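Local coordinates for redy-like protein (Hahella chejuensis, PDB 2JDJ) that probably takes part in biosynthesis of the red pigment prodigiosin and belongs to the dimeric alpha-beta barrel clan, at residues R44-Q48 with A49-Y53. Residues are numbered along the deposited sequence; the frame is centred on the assembly and turned at random.
With SO4 (sulfate ion), chain C.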
loop_
_atom_site.group_PDB
_atom_site.type_symbol
_atom_site.label_atom_id
_atom_site.label_comp_id
_atom_site.label_asym_id
_atom_site.label_seq_id
_atom_site.Cartn_x
_atom_site.Cartn_y
_atom_site.Cartn_z
ATOM N N ARG A 44 7.026 -8.608 -2.513
ATOM C CA ARG A 44 6.875 -10.053 -2.683
ATOM C C ARG A 44 6.158 -10.608 -1.477
ATOM O O ARG A 44 6.735 -10.667 -0.403
ATOM C CB ARG A 44 8.250 -10.724 -2.770
ATOM C CG ARG A 44 8.218 -12.237 -3.110
ATOM C CD ARG A 44 9.645 -12.847 -3.025
ATOM N NE ARG A 44 10.646 -11.987 -3.662
ATOM C CZ ARG A 44 11.504 -11.203 -3.007
ATOM N NH1 ARG A 44 12.356 -10.463 -3.690
ATOM N NH2 ARG A 44 11.505 -11.140 -1.678
ATOM N N ALA A 45 4.923 -11.056 -1.679
ATOM C CA ALA A 45 4.046 -11.562 -0.606
ATOM C C ALA A 45 4.146 -13.088 -0.394
ATOM O O ALA A 45 4.063 -13.575 0.734
ATOM C CB ALA A 45 2.613 -11.176 -0.906
ATOM N N SER A 46 4.315 -13.834 -1.486
ATOM C CA SER A 46 4.218 -15.285 -1.458
ATOM C C SER A 46 4.683 -15.823 -2.781
ATOM O O SER A 46 4.394 -15.219 -3.833
ATOM C CB SER A 46 2.760 -15.733 -1.304
ATOM O OG SER A 46 2.685 -17.149 -1.265
ATOM N N LEU A 47 5.378 -16.958 -2.736
ATOM C CA LEU A 47 5.737 -17.670 -3.950
ATOM C C LEU A 47 5.253 -19.131 -3.918
ATOM O O LEU A 47 5.828 -19.967 -4.581
ATOM C CB LEU A 47 7.244 -17.553 -4.262
ATOM C CG LEU A 47 7.732 -16.209 -4.833
ATOM C CD1 LEU A 47 9.244 -16.184 -4.999
ATOM C CD2 LEU A 47 7.025 -15.833 -6.162
ATOM N N GLN A 48 4.215 -19.420 -3.132
ATOM C CA GLN A 48 3.480 -20.686 -3.206
ATOM C C GLN A 48 2.825 -20.763 -4.592
ATOM O O GLN A 48 2.187 -19.816 -5.011
ATOM C CB GLN A 48 2.381 -20.738 -2.130
ATOM C CG GLN A 48 2.878 -20.929 -0.689
ATOM C CD GLN A 48 1.727 -21.000 0.332
ATOM O OE1 GLN A 48 0.884 -21.901 0.261
ATOM N NE2 GLN A 48 1.692 -20.040 1.280
ATOM N N ALA A 49 2.964 -21.878 -5.302
ATOM C CA ALA A 49 2.403 -21.961 -6.661
ATOM C C ALA A 49 0.930 -21.563 -6.703
ATOM O O ALA A 49 0.519 -20.769 -7.543
ATOM C CB ALA A 49 2.611 -23.359 -7.272
ATOM N N ASN A 50 0.136 -22.086 -5.778
ATOM C CA ASN A 50 -1.306 -21.884 -5.827
ATOM C C ASN A 50 -1.817 -20.723 -4.961
ATOM O O ASN A 50 -3.022 -20.645 -4.674
ATOM C CB ASN A 50 -2.042 -23.198 -5.486
ATOM C CG ASN A 50 -1.527 -24.390 -6.296
ATOM O OD1 ASN A 50 -1.185 -25.444 -5.735
ATOM N ND2 ASN A 50 -1.451 -24.225 -7.624
ATOM N N ALA A 51 -0.919 -19.802 -4.590
ATOM C CA ALA A 51 -1.298 -18.593 -3.848
ATOM C C ALA A 51 -2.311 -17.756 -4.650
ATOM O O ALA A 51 -2.188 -17.607 -5.874
ATOM C CB ALA A 51 -0.049 -17.751 -3.507
ATOM N N PRO A 52 -3.323 -17.206 -3.972
ATOM C CA PRO A 52 -4.234 -16.300 -4.661
ATOM C C PRO A 52 -3.540 -15.048 -5.223
ATOM O O PRO A 52 -4.052 -14.437 -6.151
ATOM C CB PRO A 52 -5.245 -15.930 -3.570
ATOM C CG PRO A 52 -4.507 -16.186 -2.285
ATOM C CD PRO A 52 -3.701 -17.395 -2.559
ATOM N N TYR A 53 -2.398 -14.673 -4.648
ATOM C CA TYR A 53 -1.559 -13.604 -5.196
ATOM C C TYR A 53 -0.143 -13.747 -4.676
ATOM O O TYR A 53 0.053 -14.287 -3.585
ATOM C CB TYR A 53 -2.101 -12.209 -4.880
ATOM C CG TYR A 53 -2.085 -11.840 -3.407
ATOM C CD1 TYR A 53 -1.032 -11.093 -2.854
ATOM C CD2 TYR A 53 -3.112 -12.243 -2.576
ATOM C CE1 TYR A 53 -1.033 -10.755 -1.476
ATOM C CE2 TYR A 53 -3.116 -11.925 -1.223
ATOM C CZ TYR A 53 -2.082 -11.182 -0.682
ATOM O OH TYR A 53 -2.125 -10.876 0.672
HETATM S S SO4 C . 4.444 -24.590 -2.817
HETATM O O1 SO4 C . 4.521 -23.951 -4.136
HETATM O O2 SO4 C . 4.722 -26.013 -3.003
HETATM O O3 SO4 C . 5.389 -23.955 -1.878
HETATM O O4 SO4 C . 3.101 -24.463 -2.242
#
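Between Gln-48 and Ala-51 the backbone reverses in a type I beta turn, and this turn forms the tip of the loop that joins the antiparallel strands 37-44 and 55-61, a long beta hairpin in the sheet of a dimeric alpha-beta barrel relative. The connection is a worked example of a hairpin loop whose tip is a tight turn and whose two limbs meet through small side chains and a tyrosine ring. Its turn bond runs from Ala-51 N to Gln-48 O at 3.1 Å, although the place of that oxygen is somewhat uncertain. Directly after Gln-48, the N-H of Ala-49 is directed away from the turn bond and donates a nearly straight bond of 2.8 Å to O1 of a sulfate ion, at 173°; the anion probably comes from the crystallisation liquor. The CB and CG of Gln-48 lie alongside the same sulfate, near its O4, while the rest of that extended side chain leads away from the turn.

Behind the tip, side chains from the two limbs meet across the loop. The methyl of Ala-51, the buried residue here, points back across the turn and meets Ser-46 OG at 3.6 Å. With OG anti to its own backbone nitrogen (chi1 -179°), the serine hydroxyl reaches toward the tip and also accepts a weak bond from Gln-48 N. At the base of the loop, Ser-46 and Ala-45 make backbone hydrogen bonds with His-54, and Arg-44 forms salt bridges with Glu-20 and with Glu-96 of the second subunit. In Tyr-53, which also packs on Leu-93 of the second subunit, CG sits between the backbone nitrogen and carbonyl carbon (chi1 66°), and the ring end comes nearer the opposite limb, where the methyl of Ala-45 meets it obliquely, with CB 3.7 Å from CE1 and 4.1 Å from CD1 of Tyr-53.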